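Local coordinates for periplasmic sugar-binding domain protein (Pseudomonas fluorescens Pf-5, PDB 3H75) that probably binds a carbohydrate in the periplasm, as a two-domain solute-binding protein of the bacterial solute-binding protein 2 family, at residues G219-A224 against R229-D234; D121-G126 against L167-A172; Y22-Q27 against L309-G314; E190-Q195 against D214-G219. All blocks are in the same frame, centred on the assembly; numbering follows the deposited sequence.

Contact 1: G219-A224 against R229-D234; sequences GAMQAA and RKPGTD
Ala-224, near the end of helix 214-226, takes a backbone hydrogen bond from the returning loop: Arg-229 N donates to Ala-224 O at 3.0 Å. This is a helix-to-strand turn of an alpha/beta domain. The chain leaves helix 214-226, folds back on its last turns and enters strand 236-240 of the mixed sheet. Beside this bond the methyl of Ala-224 meets the first carbon of the arginine side chain, CB to CB 4.1 Å. Pro-231 supplies the other apolar surface. Its ring turns toward the helix, with CG 4.2 Å from CB of Ala-224 and CB 4.1 Å from CE of Met-221, a selenomethionine. The Met-221 chain bends at its last torsion (chi3 68°), which brings the terminal methyl beside the proline ring. The rest of Arg-229 leads away from the helix. Two bends in its chain, at chi2 and chi3, fold the guanidinium back to Asp-234, which it grips side-on. NE forms a salt bridge with Asp-234 OD1 at 3.0 Å, and NH2 bonds to the backbone O of Asp-234. Lys-230 N reaches the same OD1 at 3.0 Å in an almost straight bond, from the opposite face of the carboxylate. Two donors therefore fix the rotation of this carboxylate and hold the loop in shape. Arg-229 NH2 also bonds to Thr-206 O. Phe-237 of strand 236-240 packs on Met-221, Ala-224 and Pro-231 together, while Ala-196 and Leu-200 of helix 189-202 pack on Ala-220, Ala-223 and Ala-224.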
loop_
_atom_site.group_PDB
_atom_site.type_symbol
_atom_site.label_atom_id
_atom_site.label_comp_id
_atom_site.label_asym_id
_atom_site.label_seq_id
_atom_site.Cartn_x
_atom_site.Cartn_y
_atom_site.Cartn_z
ATOM N N GLY A 219 -6.806 3.464 15.557
ATOM C CA GLY A 219 -7.370 4.641 16.194
ATOM C C GLY A 219 -8.843 4.430 16.494
ATOM O O GLY A 219 -9.315 4.727 17.593
ATOM N N ALA A 220 -9.581 3.909 15.518
ATOM C CA ALA A 220 -11.007 3.666 15.708
ATOM C C ALA A 220 -11.235 2.612 16.782
ATOM O O ALA A 220 -12.218 2.668 17.517
ATOM C CB ALA A 220 -11.649 3.224 14.389
HETATM N N MSE A 221 -10.328 1.647 16.865
HETATM C CA MSE A 221 -10.441 0.588 17.859
HETATM C C MSE A 221 -10.319 1.133 19.275
HETATM O O MSE A 221 -10.999 0.660 20.183
HETATM C CB MSE A 221 -9.379 -0.482 17.610
HETATM C CG MSE A 221 -9.737 -1.426 16.468
HETATM SE SE MSE A 221 -8.239 -2.467 15.832
HETATM C CE MSE A 221 -7.964 -3.606 17.381
ATOM N N GLN A 222 -9.459 2.127 19.463
ATOM C CA GLN A 222 -9.297 2.714 20.790
ATOM C C GLN A 222 -10.581 3.436 21.174
ATOM O O GLN A 222 -11.057 3.311 22.301
ATOM C CB GLN A 222 -8.129 3.699 20.816
ATOM C CG GLN A 222 -7.757 4.138 22.227
ATOM C CD GLN A 222 -6.531 5.024 22.262
ATOM O OE1 GLN A 222 -5.570 4.797 21.528
ATOM N NE2 GLN A 222 -6.549 6.030 23.131
ATOM N N ALA A 223 -11.140 4.192 20.235
ATOM C CA ALA A 223 -12.379 4.916 20.493
ATOM C C ALA A 223 -13.461 3.899 20.859
ATOM O O ALA A 223 -14.278 4.129 21.751
ATOM C CB ALA A 223 -12.791 5.711 19.258
ATOM N N ALA A 224 -13.451 2.764 20.169
ATOM C CA ALA A 224 -14.424 1.707 20.416
ATOM C C ALA A 224 -14.311 1.144 21.835
ATOM O O ALA A 224 -15.321 0.972 22.522
ATOM C CB ALA A 224 -14.244 0.587 19.391
ATOM N N ARG A 229 -17.286 -1.040 23.579
ATOM C CA ARG A 229 -17.351 -2.029 22.508
ATOM C C ARG A 229 -16.142 -2.954 22.614
ATOM O O ARG A 229 -15.149 -2.616 23.264
ATOM C CB ARG A 229 -17.382 -1.343 21.135
ATOM C CG ARG A 229 -18.576 -0.413 20.905
ATOM C CD ARG A 229 -19.919 -1.133 21.074
ATOM N NE ARG A 229 -20.159 -2.180 20.080
ATOM C CZ ARG A 229 -20.612 -1.967 18.844
ATOM N NH1 ARG A 229 -20.881 -0.736 18.429
ATOM N NH2 ARG A 229 -20.812 -2.991 18.027
ATOM N N LYS A 230 -16.231 -4.119 21.983
ATOM C CA LYS A 230 -15.154 -5.102 22.035
ATOM C C LYS A 230 -14.648 -5.481 20.645
ATOM O O LYS A 230 -15.196 -6.375 19.999
ATOM C CB LYS A 230 -15.639 -6.364 22.756
ATOM C CG LYS A 230 -16.132 -6.115 24.179
ATOM C CD LYS A 230 -14.983 -5.996 25.171
ATOM C CE LYS A 230 -14.573 -7.361 25.724
ATOM N NZ LYS A 230 -14.163 -8.331 24.666
ATOM N N PRO A 231 -13.594 -4.802 20.169
ATOM C CA PRO A 231 -13.044 -5.105 18.846
ATOM C C PRO A 231 -12.747 -6.595 18.688
ATOM O O PRO A 231 -12.082 -7.200 19.535
ATOM C CB PRO A 231 -11.775 -4.256 18.805
ATOM C CG PRO A 231 -12.163 -3.056 19.597
ATOM C CD PRO A 231 -12.878 -3.670 20.783
ATOM N N GLY A 232 -13.245 -7.186 17.606
ATOM C CA GLY A 232 -13.005 -8.596 17.363
ATOM C C GLY A 232 -14.124 -9.494 17.851
ATOM O O GLY A 232 -14.210 -10.652 17.445
ATOM N N THR A 233 -14.978 -8.965 18.721
ATOM C CA THR A 233 -16.090 -9.743 19.257
ATOM C C THR A 233 -17.440 -9.187 18.814
ATOM O O THR A 233 -18.165 -9.848 18.074
ATOM C CB THR A 233 -16.044 -9.800 20.801
ATOM O OG1 THR A 233 -14.840 -10.455 21.221
ATOM C CG2 THR A 233 -17.238 -10.575 21.344
ATOM N N ASP A 234 -17.778 -7.978 19.256
ATOM C CA ASP A 234 -19.055 -7.370 18.887
ATOM C C ASP A 234 -18.928 -6.261 17.844
ATOM O O ASP A 234 -19.930 -5.730 17.364
ATOM C CB ASP A 234 -19.772 -6.829 20.132
ATOM C CG ASP A 234 -18.944 -5.811 20.893
ATOM O OD1 ASP A 234 -18.582 -4.769 20.308
ATOM O OD2 ASP A 234 -18.657 -6.051 22.086
#

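Contact 2: D121-G126 against L167-A172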
loop_
_atom_site.group_PDB
_atom_site.type_symbol
_atom_site.label_atom_id
_atom_site.label_comp_id
_atom_site.label_asym_id
_atom_site.label_seq_id
_atom_site.Cartn_x
_atom_site.Cartn_y
_atom_site.Cartn_z
ATOM N N ASP A 121 -2.691 -4.334 -6.204
ATOM C CA ASP A 121 -4.128 -4.526 -6.364
ATOM C C ASP A 121 -4.950 -3.926 -5.224
ATOM O O ASP A 121 -5.630 -4.639 -4.479
ATOM C CB ASP A 121 -4.441 -6.026 -6.553
ATOM C CG ASP A 121 -3.914 -6.906 -5.421
ATOM O OD1 ASP A 121 -2.952 -6.517 -4.723
ATOM O OD2 ASP A 121 -4.461 -8.019 -5.247
ATOM N N ASP A 122 -4.892 -2.599 -5.114
ATOM C CA ASP A 122 -5.620 -1.868 -4.077
ATOM C C ASP A 122 -7.131 -2.090 -4.116
ATOM O O ASP A 122 -7.770 -2.222 -3.073
ATOM C CB ASP A 122 -5.338 -0.360 -4.177
ATOM C CG ASP A 122 -3.990 0.036 -3.584
ATOM O OD1 ASP A 122 -3.742 -0.272 -2.403
ATOM O OD2 ASP A 122 -3.184 0.669 -4.297
ATOM N N GLU A 123 -7.719 -2.112 -5.309
ATOM C CA GLU A 123 -9.162 -2.307 -5.408
ATOM C C GLU A 123 -9.564 -3.649 -4.799
ATOM O O GLU A 123 -10.538 -3.728 -4.046
ATOM C CB GLU A 123 -9.619 -2.236 -6.866
ATOM C CG GLU A 123 -11.127 -2.108 -7.030
ATOM C CD GLU A 123 -11.545 -1.969 -8.482
ATOM O OE1 GLU A 123 -10.876 -1.215 -9.219
ATOM O OE2 GLU A 123 -12.544 -2.602 -8.883
ATOM N N GLU A 124 -8.813 -4.700 -5.114
ATOM C CA GLU A 124 -9.111 -6.020 -4.573
ATOM C C GLU A 124 -9.046 -5.984 -3.049
ATOM O O GLU A 124 -9.881 -6.579 -2.371
ATOM C CB GLU A 124 -8.119 -7.060 -5.104
ATOM C CG GLU A 124 -8.311 -8.457 -4.512
ATOM C CD GLU A 124 -9.578 -9.151 -4.989
ATOM O OE1 GLU A 124 -10.491 -8.473 -5.508
ATOM O OE2 GLU A 124 -9.664 -10.386 -4.833
ATOM N N ALA A 125 -8.061 -5.276 -2.507
ATOM C CA ALA A 125 -7.916 -5.184 -1.055
ATOM C C ALA A 125 -9.143 -4.541 -0.406
ATOM O O ALA A 125 -9.633 -5.013 0.628
ATOM C CB ALA A 125 -6.661 -4.401 -0.703
ATOM N N GLY A 126 -9.639 -3.464 -1.010
ATOM C CA GLY A 126 -10.802 -2.780 -0.469
ATOM C C GLY A 126 -12.037 -3.656 -0.532
ATOM O O GLY A 126 -12.858 -3.686 0.384
ATOM N N LEU A 167 -14.572 -1.237 -1.994
ATOM C CA LEU A 167 -15.592 -1.215 -0.951
ATOM C C LEU A 167 -16.973 -1.021 -1.575
ATOM O O LEU A 167 -17.922 -1.728 -1.232
ATOM C CB LEU A 167 -15.319 -0.073 0.037
ATOM C CG LEU A 167 -16.448 0.295 1.002
ATOM C CD1 LEU A 167 -16.697 -0.860 1.965
ATOM C CD2 LEU A 167 -16.076 1.574 1.773
ATOM N N ARG A 168 -17.079 -0.058 -2.490
ATOM C CA ARG A 168 -18.351 0.230 -3.151
ATOM C C ARG A 168 -18.865 -0.984 -3.916
ATOM O O ARG A 168 -20.067 -1.231 -3.954
ATOM C CB ARG A 168 -18.204 1.413 -4.109
ATOM C CG ARG A 168 -17.829 2.730 -3.429
ATOM C CD ARG A 168 -18.964 3.293 -2.582
ATOM N NE ARG A 168 -18.571 4.534 -1.914
ATOM C CZ ARG A 168 -19.361 5.235 -1.105
ATOM N NH1 ARG A 168 -20.596 4.822 -0.863
ATOM N NH2 ARG A 168 -18.907 6.335 -0.514
ATOM N N ARG A 169 -17.962 -1.740 -4.533
ATOM C CA ARG A 169 -18.378 -2.925 -5.271
ATOM C C ARG A 169 -18.968 -3.957 -4.315
ATOM O O ARG A 169 -19.991 -4.576 -4.612
ATOM C CB ARG A 169 -17.197 -3.517 -6.036
ATOM C CG ARG A 169 -16.901 -2.810 -7.348
ATOM C CD ARG A 169 -15.661 -3.407 -7.988
ATOM N NE ARG A 169 -15.687 -4.865 -7.907
ATOM C CZ ARG A 169 -14.623 -5.613 -7.635
ATOM N NH1 ARG A 169 -13.444 -5.040 -7.422
ATOM N NH2 ARG A 169 -14.739 -6.931 -7.558
ATOM N N ALA A 170 -18.335 -4.127 -3.157
ATOM C CA ALA A 170 -18.823 -5.081 -2.166
ATOM C C ALA A 170 -20.170 -4.623 -1.602
ATOM O O ALA A 170 -21.065 -5.436 -1.371
ATOM C CB ALA A 170 -17.800 -5.242 -1.040
ATOM N N LEU A 171 -20.324 -3.320 -1.386
ATOM C CA LEU A 171 -21.588 -2.803 -0.867
ATOM C C LEU A 171 -22.730 -3.024 -1.853
ATOM O O LEU A 171 -23.866 -3.263 -1.453
ATOM C CB LEU A 171 -21.475 -1.314 -0.544
ATOM C CG LEU A 171 -20.632 -0.970 0.688
ATOM C CD1 LEU A 171 -20.442 0.537 0.764
ATOM C CD2 LEU A 171 -21.317 -1.478 1.958
ATOM N N ALA A 172 -22.435 -2.936 -3.145
ATOM C CA ALA A 172 -23.473 -3.125 -4.148
ATOM C C ALA A 172 -23.968 -4.565 -4.164
ATOM O O ALA A 172 -25.100 -4.831 -4.556
ATOM C CB ALA A 172 -22.947 -2.741 -5.525
#
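Glu-123, in the first turn of helix 122-137, makes the polar link to helix 158-173. Its CG stands anti to the backbone N (chi1 -167°) and the chain runs on extended, which carries the carboxylate out to Arg-169. OE2 lies 3.0 Å from Arg-169 NH1 in a salt bridge. The bond is bent, 136° at the hydrogen, and it uses the anti side of the carboxylate. The two side chains cross at about a right angle. One nitrogen meets one oxygen, with the carboxylate and guanidinium planes 65° apart, and the pair is not a two-pronged one. OE2 also lies 3.3 Å from Arg-169 CD. The arrangement belongs to the alpha/beta fold of a periplasmic binding protein, where helices pack side by side along a sheet. Glu-124, next along, brings OE1 to 4.9 Å from Arg-169 NH1, a longer-range attraction at most; its OE2 is paired with Arg-128. At Gly-126 the backbones come together. It brings bare backbone against Leu-167, with its C atom 3.8 Å from Leu-167 N and the two CA atoms 5.1 Å apart. Gly-126 O accepts a bond from Trp-210 NE1, and Tyr-127 makes a cation-pi contact with Arg-169.

Contact 3: Y22-Q27 against L309-G314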
loop_
_atom_site.group_PDB
_atom_site.type_symbol
_atom_site.label_atom_id
_atom_site.label_comp_id
_atom_site.label_asym_id
_atom_site.label_seq_id
_atom_site.Cartn_x
_atom_site.Cartn_y
_atom_site.Cartn_z
ATOM N N TYR A 22 8.505 0.341 3.490
ATOM C CA TYR A 22 8.617 0.317 2.036
ATOM C C TYR A 22 10.075 0.644 1.697
ATOM O O TYR A 22 10.698 -0.028 0.875
ATOM C CB TYR A 22 7.678 1.373 1.448
ATOM C CG TYR A 22 7.415 1.284 -0.041
ATOM C CD1 TYR A 22 6.243 0.704 -0.529
ATOM C CD2 TYR A 22 8.298 1.854 -0.960
ATOM C CE1 TYR A 22 5.947 0.704 -1.894
ATOM C CE2 TYR A 22 8.013 1.856 -2.327
ATOM C CZ TYR A 22 6.835 1.288 -2.786
ATOM O OH TYR A 22 6.516 1.351 -4.120
ATOM N N SER A 23 10.610 1.676 2.346
ATOM C CA SER A 23 11.993 2.093 2.131
ATOM C C SER A 23 13.000 1.025 2.540
ATOM O O SER A 23 13.946 0.740 1.805
ATOM C CB SER A 23 12.290 3.376 2.914
ATOM O OG SER A 23 11.589 4.477 2.373
ATOM N N GLN A 24 12.797 0.433 3.713
ATOM C CA GLN A 24 13.717 -0.585 4.201
ATOM C C GLN A 24 13.772 -1.795 3.282
ATOM O O GLN A 24 14.844 -2.373 3.076
ATOM C CB GLN A 24 13.337 -1.020 5.620
ATOM C CG GLN A 24 13.412 0.109 6.639
ATOM C CD GLN A 24 14.779 0.766 6.684
ATOM O OE1 GLN A 24 15.769 0.137 7.051
ATOM N NE2 GLN A 24 14.840 2.041 6.303
ATOM N N PHE A 25 12.628 -2.183 2.723
ATOM C CA PHE A 25 12.591 -3.324 1.817
ATOM C C PHE A 25 13.385 -2.973 0.555
ATOM O O PHE A 25 14.143 -3.798 0.040
ATOM C CB PHE A 25 11.143 -3.679 1.451
ATOM C CG PHE A 25 10.994 -5.037 0.816
ATOM C CD1 PHE A 25 11.151 -6.191 1.578
ATOM C CD2 PHE A 25 10.714 -5.166 -0.543
ATOM C CE1 PHE A 25 11.031 -7.461 0.994
ATOM C CE2 PHE A 25 10.594 -6.430 -1.136
ATOM C CZ PHE A 25 10.753 -7.578 -0.361
HETATM N N MSE A 26 13.219 -1.745 0.069
HETATM C CA MSE A 26 13.943 -1.297 -1.115
HETATM C C MSE A 26 15.444 -1.271 -0.863
HETATM O O MSE A 26 16.228 -1.676 -1.720
HETATM C CB MSE A 26 13.509 0.111 -1.526
HETATM C CG MSE A 26 12.125 0.215 -2.122
HETATM SE SE MSE A 26 11.728 2.052 -2.628
HETATM C CE MSE A 26 12.847 2.173 -4.200
ATOM N N GLN A 27 15.843 -0.785 0.308
ATOM C CA GLN A 27 17.261 -0.708 0.630
ATOM C C GLN A 27 17.886 -2.096 0.657
ATOM O O GLN A 27 19.029 -2.277 0.233
ATOM C CB GLN A 27 17.464 0.018 1.961
ATOM C CG GLN A 27 16.931 1.440 1.925
ATOM C CD GLN A 27 17.283 2.239 3.156
ATOM O OE1 GLN A 27 17.118 1.774 4.282
ATOM N NE2 GLN A 27 17.762 3.460 2.947
ATOM N N LEU A 309 10.058 -10.529 12.290
ATOM C CA LEU A 309 11.082 -9.965 11.415
ATOM C C LEU A 309 11.076 -8.448 11.275
ATOM O O LEU A 309 12.136 -7.827 11.178
ATOM C CB LEU A 309 10.979 -10.611 10.034
ATOM C CG LEU A 309 11.464 -12.061 9.995
ATOM C CD1 LEU A 309 10.971 -12.748 8.739
ATOM C CD2 LEU A 309 12.989 -12.076 10.075
ATOM N N GLY A 310 9.894 -7.847 11.264
ATOM C CA GLY A 310 9.826 -6.404 11.127
ATOM C C GLY A 310 10.513 -5.942 9.855
ATOM O O GLY A 310 10.429 -6.614 8.820
ATOM N N ASP A 311 11.203 -4.806 9.918
ATOM C CA ASP A 311 11.875 -4.277 8.738
ATOM C C ASP A 311 13.172 -4.999 8.369
ATOM O O ASP A 311 13.945 -4.533 7.526
ATOM C CB ASP A 311 12.111 -2.772 8.899
ATOM C CG ASP A 311 10.816 -1.975 8.852
ATOM O OD1 ASP A 311 9.750 -2.582 8.602
ATOM O OD2 ASP A 311 10.861 -0.745 9.056
ATOM N N GLN A 312 13.402 -6.146 8.997
ATOM C CA GLN A 312 14.576 -6.947 8.685
ATOM C C GLN A 312 14.127 -8.027 7.702
ATOM O O GLN A 312 14.940 -8.800 7.201
ATOM C CB GLN A 312 15.139 -7.600 9.956
ATOM C CG GLN A 312 15.611 -6.611 11.018
ATOM C CD GLN A 312 16.856 -5.844 10.606
ATOM O OE1 GLN A 312 17.194 -4.825 11.208
ATOM N NE2 GLN A 312 17.551 -6.336 9.589
ATOM N N VAL A 313 12.828 -8.068 7.414
ATOM C CA VAL A 313 12.292 -9.084 6.513
ATOM C C VAL A 313 12.937 -9.098 5.125
ATOM O O VAL A 313 13.104 -10.160 4.526
ATOM C CB VAL A 313 10.745 -8.957 6.379
ATOM C CG1 VAL A 313 10.371 -7.692 5.618
ATOM C CG2 VAL A 313 10.184 -10.192 5.692
ATOM N N GLY A 314 13.318 -7.930 4.619
ATOM C CA GLY A 314 13.932 -7.874 3.304
ATOM C C GLY A 314 15.246 -8.627 3.201
ATOM O O GLY A 314 15.629 -9.080 2.119
#
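Phe-25 has CG anti to its own N (chi1 -165°), and this swings the ring off helix 17-33 to the backbone of Gly-314. Gln-24 has its CG beside the backbone N instead (chi1 -62°), and a second bend at chi2 lays the chain across Asp-311. The Phe-25 ring meets Gly-314 obliquely, with CD1 and CE1 each 3.7 Å from Gly-314 CA. Gly-314 has no side chain, and its CA lies against the ring, with the CA atoms of Phe-25 and Gly-314 5.0 Å apart. Val-313 adds a looser apolar touch, CG1 to Phe-25 CD1 4.4 Å. The protein has the two-domain alpha/beta architecture of periplasmic binding proteins. Here the loop after helix 300-309, turning through a short 3-10 segment, packs on the first helix of the chain. The aliphatic part of Gln-24 meets Asp-311: Gln-24 CG lies 3.6 Å from the carboxylate oxygen OD2 of Asp-311, and the two CB atoms are 3.9 Å apart. Their chains cross at about a right angle. The other carboxylate oxygen of Asp-311, OD1, bonds to Ser-21 OG, which links the loop to the same helix by a polar bond. Phe-25 is also met edge-to-face by the rings of Phe-319 and Trp-268.

Contact 4: E190-Q195 against D214-G219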
loop_
_atom_site.group_PDB
_atom_site.type_symbol
_atom_site.label_atom_id
_atom_site.label_comp_id
_atom_site.label_asym_id
_atom_site.label_seq_id
_atom_site.Cartn_x
_atom_site.Cartn_y
_atom_site.Cartn_z
ATOM N N GLU A 190 -4.653 9.391 14.991
ATOM C CA GLU A 190 -5.374 10.243 15.931
ATOM C C GLU A 190 -6.604 10.894 15.305
ATOM O O GLU A 190 -7.607 11.103 15.986
ATOM C CB GLU A 190 -4.449 11.313 16.528
ATOM C CG GLU A 190 -3.671 12.138 15.531
ATOM C CD GLU A 190 -2.754 13.139 16.212
ATOM O OE1 GLU A 190 -1.948 12.717 17.072
ATOM O OE2 GLU A 190 -2.835 14.343 15.884
ATOM N N ARG A 191 -6.537 11.207 14.014
ATOM C CA ARG A 191 -7.681 11.816 13.340
ATOM C C ARG A 191 -8.828 10.809 13.284
ATOM O O ARG A 191 -9.970 11.137 13.600
ATOM C CB ARG A 191 -7.308 12.261 11.921
ATOM C CG ARG A 191 -8.456 12.905 11.149
ATOM C CD ARG A 191 -8.007 13.328 9.758
ATOM N NE ARG A 191 -9.120 13.696 8.885
ATOM C CZ ARG A 191 -9.812 14.828 8.977
ATOM N NH1 ARG A 191 -9.515 15.725 9.908
ATOM N NH2 ARG A 191 -10.802 15.066 8.126
ATOM N N ALA A 192 -8.522 9.579 12.883
ATOM C CA ALA A 192 -9.542 8.536 12.812
ATOM C C ALA A 192 -10.087 8.288 14.211
ATOM O O ALA A 192 -11.280 8.039 14.392
ATOM C CB ALA A 192 -8.946 7.252 12.245
ATOM N N TYR A 193 -9.199 8.352 15.200
ATOM C CA TYR A 193 -9.583 8.150 16.592
ATOM C C TYR A 193 -10.638 9.180 16.987
ATOM O O TYR A 193 -11.659 8.834 17.582
ATOM C CB TYR A 193 -8.357 8.295 17.502
ATOM C CG TYR A 193 -8.681 8.424 18.977
ATOM C CD1 TYR A 193 -9.243 7.365 19.690
ATOM C CD2 TYR A 193 -8.415 9.609 19.662
ATOM C CE1 TYR A 193 -9.531 7.482 21.051
ATOM C CE2 TYR A 193 -8.698 9.737 21.019
ATOM C CZ TYR A 193 -9.253 8.673 21.707
ATOM O OH TYR A 193 -9.519 8.800 23.050
ATOM N N ARG A 194 -10.383 10.441 16.653
ATOM C CA ARG A 194 -11.309 11.518 16.980
ATOM C C ARG A 194 -12.632 11.354 16.245
ATOM O O ARG A 194 -13.702 11.541 16.825
ATOM C CB ARG A 194 -10.686 12.876 16.643
ATOM C CG ARG A 194 -9.495 13.250 17.515
ATOM C CD ARG A 194 -9.877 13.287 18.987
ATOM N NE ARG A 194 -8.745 13.638 19.840
ATOM C CZ ARG A 194 -8.786 13.635 21.169
ATOM N NH1 ARG A 194 -9.905 13.299 21.800
ATOM N NH2 ARG A 194 -7.708 13.964 21.869
ATOM N N GLN A 195 -12.559 10.999 14.966
ATOM C CA GLN A 195 -13.764 10.803 14.172
ATOM C C GLN A 195 -14.580 9.629 14.712
ATOM O O GLN A 195 -15.811 9.699 14.775
ATOM C CB GLN A 195 -13.390 10.561 12.702
ATOM C CG GLN A 195 -12.692 11.745 12.034
ATOM C CD GLN A 195 -12.137 11.410 10.654
ATOM O OE1 GLN A 195 -11.427 10.418 10.483
ATOM N NE2 GLN A 195 -12.448 12.244 9.669
ATOM N N ASP A 214 -4.114 0.482 8.429
ATOM C CA ASP A 214 -4.088 -0.008 9.796
ATOM C C ASP A 214 -4.024 1.061 10.873
ATOM O O ASP A 214 -4.609 0.889 11.941
ATOM C CB ASP A 214 -2.953 -1.036 9.975
ATOM C CG ASP A 214 -1.572 -0.467 9.698
ATOM O OD1 ASP A 214 -1.456 0.626 9.104
ATOM O OD2 ASP A 214 -0.592 -1.144 10.072
ATOM N N GLU A 215 -3.330 2.160 10.592
ATOM C CA GLU A 215 -3.217 3.262 11.545
ATOM C C GLU A 215 -4.612 3.724 11.961
ATOM O O GLU A 215 -4.915 3.856 13.151
ATOM C CB GLU A 215 -2.479 4.445 10.909
ATOM C CG GLU A 215 -1.044 4.174 10.457
ATOM C CD GLU A 215 -0.047 4.168 11.598
ATOM O OE1 GLU A 215 -0.281 4.881 12.599
ATOM O OE2 GLU A 215 0.982 3.464 11.487
HETATM N N MSE A 216 -5.464 3.973 10.973
HETATM C CA MSE A 216 -6.816 4.432 11.249
HETATM C C MSE A 216 -7.635 3.372 11.974
HETATM O O MSE A 216 -8.406 3.694 12.870
HETATM C CB MSE A 216 -7.497 4.856 9.950
HETATM C CG MSE A 216 -6.806 6.047 9.298
HETATM SE SE MSE A 216 -7.713 6.753 7.766
HETATM C CE MSE A 216 -7.635 5.157 6.627
ATOM N N ALA A 217 -7.464 2.105 11.606
ATOM C CA ALA A 217 -8.200 1.041 12.281
ATOM C C ALA A 217 -7.842 1.029 13.772
ATOM O O ALA A 217 -8.720 0.937 14.630
ATOM C CB ALA A 217 -7.875 -0.310 11.642
ATOM N N LEU A 218 -6.551 1.130 14.078
ATOM C CA LEU A 218 -6.095 1.135 15.467
ATOM C C LEU A 218 -6.667 2.330 16.236
ATOM O O LEU A 218 -6.977 2.222 17.424
ATOM C CB LEU A 218 -4.566 1.146 15.509
ATOM C CG LEU A 218 -3.929 -0.133 14.967
ATOM C CD1 LEU A 218 -2.429 0.055 14.859
ATOM C CD2 LEU A 218 -4.276 -1.312 15.868
ATOM N N GLY A 219 -6.806 3.464 15.557
ATOM C CA GLY A 219 -7.370 4.641 16.194
ATOM C C GLY A 219 -8.843 4.430 16.494
ATOM O O GLY A 219 -9.315 4.727 17.593
#
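Ala-192 points its methyl toward helix 214-226, where it meets the stem of Met-216, a selenomethionine. The two CB atoms are 3.6 Å apart, and Met-216 CG is 3.8 Å from the same methyl. Beyond CG the Met-216 chain leads away, so the alanine touches the base of this side chain and not its selenium. The same methyl also lies 3.7 Å from Met-216 O. One residue further on, Tyr-193 is turned differently. Its CG is anti to the backbone N (chi1 167°), which sets the ring along the neighbouring helix with one edge toward Gly-219. Gly-219 O sits close to the ring plane, 3.4 Å from CD1 of Tyr-193. The carbonyl oxygen meets the rim of the ring and not its face. It also takes a CA-H...O contact from Tyr-193 CA, at 3.6 Å. The hydroxyl at the far end of the ring bonds to Glu-226 further along helix 214-226, while Gln-222 and Ala-223 touch the tyrosine side chain. Gly-219 and Tyr-193 have their CA atoms only 4.2 Å apart. With no side chain at Gly-219, the helices come very near each other. They lie side by side on one face of the mixed sheet, joined through strand 206-211 as in an alpha/beta domain, and Phe-151 of strand 146-152 packs on Ala-192. Across these two segments there is no conventional hydrogen bond or salt bridge: the join rests on small residues, carbon contacts and a weak CA-H...O interaction, so its closeness depends on shape more than on charge.

From the N terminus, helix 17-33 supplies the first half of contact 3, whose partner, 309-314, comes near the C-terminal end. Contact 3 closes the longest loop, and the other three contacts all fall within it. Contact 2 comes first, joining helices 122-137 and 158-173. Contact 4 then closes a short loop between helices 189-202 and 214-226, through strand 206-211. Contact 1 follows, from helix 214-226 to the loop before strand 236-240. Contacts 4 and 1 share Gly-219 and touch. None of the loops cross. Contacts 1, 2 and 4 lie in the domain built on the mixed sheet. Contact 3 joins the first helix of the parallel-sheet domain to the C-terminal loop.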